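Local coordinates for restriction endonuclease S subunits (Thermoanaerobacter tengcongensis, PDB 3OKG), which probably serves as the DNA-recognition (specificity) subunit of a type I restriction-modification methyltransferase, with two target-recognition domains spaced by long helices, at residues Arg27-Leu31 / Gly32-Leu36; Arg178-Val181 / Ala182-Ala186. All blocks are in the same frame, centred on the assembly; numbering follows the deposited sequence.

Interaction 1 of 2, residues Arg27-Leu31 / Gly32-Leu36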
loop_
_atom_site.group_PDB
_atom_site.type_symbol
_atom_site.label_atom_id
_atom_site.label_comp_id
_atom_site.label_asym_id
_atom_site.label_seq_id
_atom_site.Cartn_x
_atom_site.Cartn_y
_atom_site.Cartn_z
ATOM N N ARG A 27 16.682 33.068 8.039
ATOM C CA ARG A 27 16.884 33.835 6.814
ATOM C C ARG A 27 16.814 32.969 5.557
ATOM O O ARG A 27 17.024 31.750 5.613
ATOM C CB ARG A 27 18.242 34.560 6.864
ATOM C CG ARG A 27 19.373 33.646 7.285
ATOM C CD ARG A 27 20.616 34.403 7.734
ATOM N NE ARG A 27 21.280 34.907 6.562
ATOM C CZ ARG A 27 22.438 34.465 6.092
ATOM N NH1 ARG A 27 23.121 33.523 6.728
ATOM N NH2 ARG A 27 22.910 34.996 4.979
ATOM N N TRP A 28 16.528 33.605 4.426
ATOM C CA TRP A 28 16.515 32.915 3.132
ATOM C C TRP A 28 17.864 33.053 2.436
ATOM O O TRP A 28 18.368 34.164 2.300
ATOM C CB TRP A 28 15.442 33.509 2.213
ATOM C CG TRP A 28 14.063 33.046 2.507
ATOM C CD1 TRP A 28 13.060 33.771 3.114
ATOM C CD2 TRP A 28 13.512 31.756 2.218
ATOM N NE1 TRP A 28 11.927 33.007 3.214
ATOM C CE2 TRP A 28 12.175 31.764 2.673
ATOM C CE3 TRP A 28 14.026 30.584 1.632
ATOM C CZ2 TRP A 28 11.340 30.649 2.561
ATOM C CZ3 TRP A 28 13.192 29.478 1.508
ATOM C CH2 TRP A 28 11.852 29.526 1.962
ATOM N N VAL A 29 18.435 31.930 1.989
ATOM C CA VAL A 29 19.677 31.942 1.220
ATOM C C VAL A 29 19.611 30.937 0.074
ATOM O O VAL A 29 18.767 30.044 0.082
ATOM C CB VAL A 29 20.864 31.549 2.104
ATOM C CG1 VAL A 29 20.996 32.525 3.219
ATOM C CG2 VAL A 29 20.695 30.084 2.649
ATOM N N ARG A 30 20.496 31.072 -0.915
ATOM C CA ARG A 30 20.669 29.985 -1.877
ATOM C C ARG A 30 21.459 28.879 -1.166
ATOM O O ARG A 30 22.326 29.169 -0.353
ATOM C CB ARG A 30 21.407 30.463 -3.139
ATOM C CG ARG A 30 20.564 31.392 -4.082
ATOM C CD ARG A 30 21.412 31.940 -5.257
ATOM N NE ARG A 30 22.652 32.519 -4.741
ATOM C CZ ARG A 30 22.738 33.708 -4.151
ATOM N NH1 ARG A 30 21.671 34.494 -4.041
ATOM N NH2 ARG A 30 23.909 34.119 -3.682
ATOM N N LEU A 31 21.159 27.628 -1.485
ATOM C CA LEU A 31 21.831 26.498 -0.844
ATOM C C LEU A 31 23.347 26.704 -0.933
ATOM O O LEU A 31 24.077 26.523 0.045
ATOM C CB LEU A 31 21.430 25.212 -1.561
ATOM C CG LEU A 31 22.068 23.903 -1.104
ATOM C CD1 LEU A 31 21.817 23.710 0.385
ATOM C CD2 LEU A 31 21.457 22.770 -1.950
ATOM N N GLY A 32 23.817 27.080 -2.115
ATOM C CA GLY A 32 25.245 27.235 -2.367
ATOM C C GLY A 32 25.945 28.186 -1.398
ATOM O O GLY A 32 27.141 28.064 -1.141
ATOM N N GLU A 33 25.196 29.136 -0.848
ATOM C CA GLU A 33 25.777 30.119 0.054
ATOM C C GLU A 33 26.243 29.484 1.352
ATOM O O GLU A 33 27.077 30.038 2.044
ATOM C CB GLU A 33 24.753 31.221 0.383
ATOM C CG GLU A 33 24.343 32.112 -0.797
ATOM C CD GLU A 33 23.477 33.283 -0.309
ATOM O OE1 GLU A 33 24.025 34.200 0.311
ATOM O OE2 GLU A 33 22.252 33.238 -0.480
ATOM N N VAL A 34 25.664 28.342 1.711
ATOM C CA VAL A 34 26.098 27.647 2.926
ATOM C C VAL A 34 26.816 26.322 2.587
ATOM O O VAL A 34 26.924 25.437 3.422
ATOM C CB VAL A 34 24.919 27.452 3.917
ATOM C CG1 VAL A 34 24.313 28.791 4.268
ATOM C CG2 VAL A 34 23.850 26.527 3.318
ATOM N N CYS A 35 27.371 26.231 1.378
ATOM C CA CYS A 35 28.160 25.069 0.978
ATOM C C CYS A 35 29.630 25.430 0.781
ATOM O O CYS A 35 29.971 26.601 0.590
ATOM C CB CYS A 35 27.634 24.499 -0.348
ATOM S SG CYS A 35 26.002 23.723 -0.199
ATOM N N LEU A 36 30.484 24.410 0.807
ATOM C CA LEU A 36 31.913 24.568 0.561
ATOM C C LEU A 36 32.311 23.954 -0.779
ATOM O O LEU A 36 31.600 23.107 -1.319
ATOM C CB LEU A 36 32.709 23.878 1.679
ATOM C CG LEU A 36 32.452 24.318 3.130
ATOM C CD1 LEU A 36 33.217 23.403 4.098
ATOM C CD2 LEU A 36 32.853 25.772 3.328
HETATM O O HOH W 1 24.242 34.697 2.872
#
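R30 O accepts E33 N and L31 O accepts V34 N, both at 2.9 Å, so the chain turns from strand 27-30 into a short 3-10 turn. The E33 side chain folds back over the start of this turn. Its OE2 takes R30 N at 2.8 Å, on the anti side of the carboxylate. With CG anti to its own carbonyl carbon (chi1 -66°) and an extended chain, E33 can reach this N-H. This resembles one half of a capping box, with the acid three residues on accepting the N-H of the first residue. The R30 guanidinium is stacked on the carboxylate, the planes 6° apart. R30 NH2 and E33 OE2 form a long salt bridge of 3.7 Å, held by charge alone, because no N-H points at the oxygen. E33 OE1 accepts from a water at 2.6 Å, which also meets R27 NH2 in a weak bond. With an alanine at E33, R30 N is likely to lose its acceptor and the R30 guanidinium its stacked negative partner. On the buried side, V29 CG2 meets V34 CG1 at 4.2 Å. L31 CG packs on C35 SG at 4.0 Å, and both residues also touch I121 of strand 118-121.

Interaction 2 of 2, residues Arg178-Val181 / Ala182-Ala186; sequences RRIV and AKVEA. With SO4 (sulfate ion), chain E.
R179 and K183 lie one helical turn apart, and their long side chains meet at an oblique angle. R179 runs out extended, with CG anti to the backbone N (chi1 -176°). K183 bends at chi2 (-73°), which brings CE to 3.6 Å from R179 NH2. The contact is between a methylene and a guanidinium nitrogen. K183 NZ ends 4.1 Å from R179 NH2. R179 NH1 has salt bridges to E176 and to the C-terminal carboxylate of L412, which would probably ease the nearness of the two positive ends, and R178 NH1 is paired with E129.

R178 takes no part in the R179-K183 pair. Its chain bends at chi3, and its guanidinium meets a sulfate ion at its edge, in plane. R178 NH2 gives sulfate O3 a nearly straight bond of 2.6 Å. The sulfate is probably from the crystallisation liquor.

These residues lie near the start of helix 174-216, whose residues 174-204 are predicted to form a coiled coil. Such long helices space the two target-recognition domains in type I S subunits. The backbone has regular i to i+4 bonds, such as V184 N to I180 O at 2.9 Å.

On another side of the helix, I180 and V184 cross at a slant, and their CG2 atoms are 4.0 Å apart. Both are buried. They pack on A407 of helix 392-407 and on helix 130-137, I180 against F132 and V184 against H135. V181 and E185 instead run alongside each other and point the same way. The methyl V181 CG1 is 3.7 Å from E185 OE2, and the E185 CG methylene lies 3.3 Å from V181 O. E185 OE2 is hydrogen-bonded to H135 NE2.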
loop_
_atom_site.group_PDB
_atom_site.type_symbol
_atom_site.label_atom_id
_atom_site.label_comp_id
_atom_site.label_asym_id
_atom_site.label_seq_id
_atom_site.Cartn_x
_atom_site.Cartn_y
_atom_site.Cartn_z
ATOM N N ARG A 178 19.496 22.007 14.659
ATOM C CA ARG A 178 19.692 20.720 15.334
ATOM C C ARG A 178 18.397 20.258 16.007
ATOM O O ARG A 178 18.070 19.062 16.034
ATOM C CB ARG A 178 20.843 20.813 16.350
ATOM C CG ARG A 178 22.196 21.090 15.661
ATOM C CD ARG A 178 23.360 20.916 16.621
ATOM N NE ARG A 178 23.291 21.887 17.696
ATOM C CZ ARG A 178 23.786 23.111 17.636
ATOM N NH1 ARG A 178 24.391 23.538 16.531
ATOM N NH2 ARG A 178 23.675 23.910 18.693
ATOM N N ARG A 179 17.648 21.203 16.545
ATOM C CA ARG A 179 16.390 20.848 17.195
ATOM C C ARG A 179 15.393 20.297 16.174
ATOM O O ARG A 179 14.737 19.275 16.395
ATOM C CB ARG A 179 15.787 22.086 17.847
ATOM C CG ARG A 179 14.537 21.763 18.626
ATOM C CD ARG A 179 13.804 23.024 19.059
ATOM N NE ARG A 179 12.427 22.698 19.404
ATOM C CZ ARG A 179 11.393 22.909 18.604
ATOM N NH1 ARG A 179 11.576 23.482 17.419
ATOM N NH2 ARG A 179 10.178 22.566 18.997
ATOM N N ILE A 180 15.275 20.994 15.051
ATOM C CA ILE A 180 14.400 20.517 13.978
ATOM C C ILE A 180 14.798 19.135 13.461
ATOM O O ILE A 180 13.947 18.312 13.196
ATOM C CB ILE A 180 14.373 21.531 12.811
ATOM C CG1 ILE A 180 13.677 22.817 13.273
ATOM C CG2 ILE A 180 13.662 20.899 11.550
ATOM C CD1 ILE A 180 13.803 23.996 12.338
ATOM N N VAL A 181 16.092 18.889 13.281
ATOM C CA VAL A 181 16.539 17.561 12.845
ATOM C C VAL A 181 16.064 16.464 13.800
ATOM O O VAL A 181 15.592 15.373 13.382
ATOM C CB VAL A 181 18.091 17.512 12.775
ATOM C CG1 VAL A 181 18.569 16.064 12.675
ATOM C CG2 VAL A 181 18.608 18.364 11.604
ATOM N N ALA A 182 16.180 16.739 15.095
ATOM C CA ALA A 182 15.769 15.756 16.088
ATOM C C ALA A 182 14.257 15.487 16.018
ATOM O O ALA A 182 13.823 14.338 16.122
ATOM C CB ALA A 182 16.187 16.201 17.525
ATOM N N LYS A 183 13.473 16.546 15.833
ATOM C CA LYS A 183 12.016 16.401 15.798
ATOM C C LYS A 183 11.578 15.661 14.548
ATOM O O LYS A 183 10.703 14.805 14.602
ATOM C CB LYS A 183 11.323 17.766 15.809
ATOM C CG LYS A 183 11.588 18.605 17.053
ATOM C CD LYS A 183 10.834 18.066 18.267
ATOM C CE LYS A 183 10.804 19.084 19.413
ATOM N NZ LYS A 183 9.803 18.719 20.465
ATOM N N VAL A 184 12.195 15.987 13.415
ATOM C CA VAL A 184 11.859 15.299 12.164
ATOM C C VAL A 184 12.152 13.808 12.256
ATOM O O VAL A 184 11.317 12.962 11.900
ATOM C CB VAL A 184 12.649 15.910 10.987
ATOM C CG1 VAL A 184 12.654 14.952 9.789
ATOM C CG2 VAL A 184 12.091 17.307 10.627
ATOM N N GLU A 185 13.344 13.464 12.748
ATOM C CA GLU A 185 13.703 12.061 12.867
ATOM C C GLU A 185 12.809 11.294 13.861
ATOM O O GLU A 185 12.446 10.153 13.614
ATOM C CB GLU A 185 15.230 11.910 13.137
ATOM C CG GLU A 185 16.011 12.482 11.889
ATOM C CD GLU A 185 17.549 12.468 11.994
ATOM O OE1 GLU A 185 18.072 12.138 13.071
ATOM O OE2 GLU A 185 18.244 12.807 10.992
ATOM N N ALA A 186 12.431 11.928 14.960
ATOM C CA ALA A 186 11.538 11.278 15.908
ATOM C C ALA A 186 10.163 11.039 15.312
ATOM O O ALA A 186 9.578 9.953 15.478
ATOM C CB ALA A 186 11.444 12.078 17.208
HETATM S S SO4 E . 23.030 22.282 21.832
HETATM O O1 SO4 E . 24.427 22.456 22.240
HETATM O O2 SO4 E . 22.187 22.263 23.023
HETATM O O3 SO4 E . 22.642 23.412 20.987
HETATM O O4 SO4 E . 22.835 21.018 21.112
#

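In the fold
Both interactions are local, and both belong to the N-terminal half of the chain. The centres of interaction 1 and interaction 2 lie about 20 Å apart, and the two do not touch. Interaction 1 marks the exit from a strand, where an acidic side chain takes up a backbone N-H. In interaction 2 the backbone N-H groups are taken by helical carbonyls, and the side chains divide between a buried apolar side and charged ends. Helix 130-137 is common ground: L31 of interaction 1 and I180, V181 and V184 of interaction 2 all pack on it. Interaction 2 also packs on helix 392-407. A long, stacked charge pair lies within interaction 1, whereas the arginines of interaction 2 find acidic partners outside its segments.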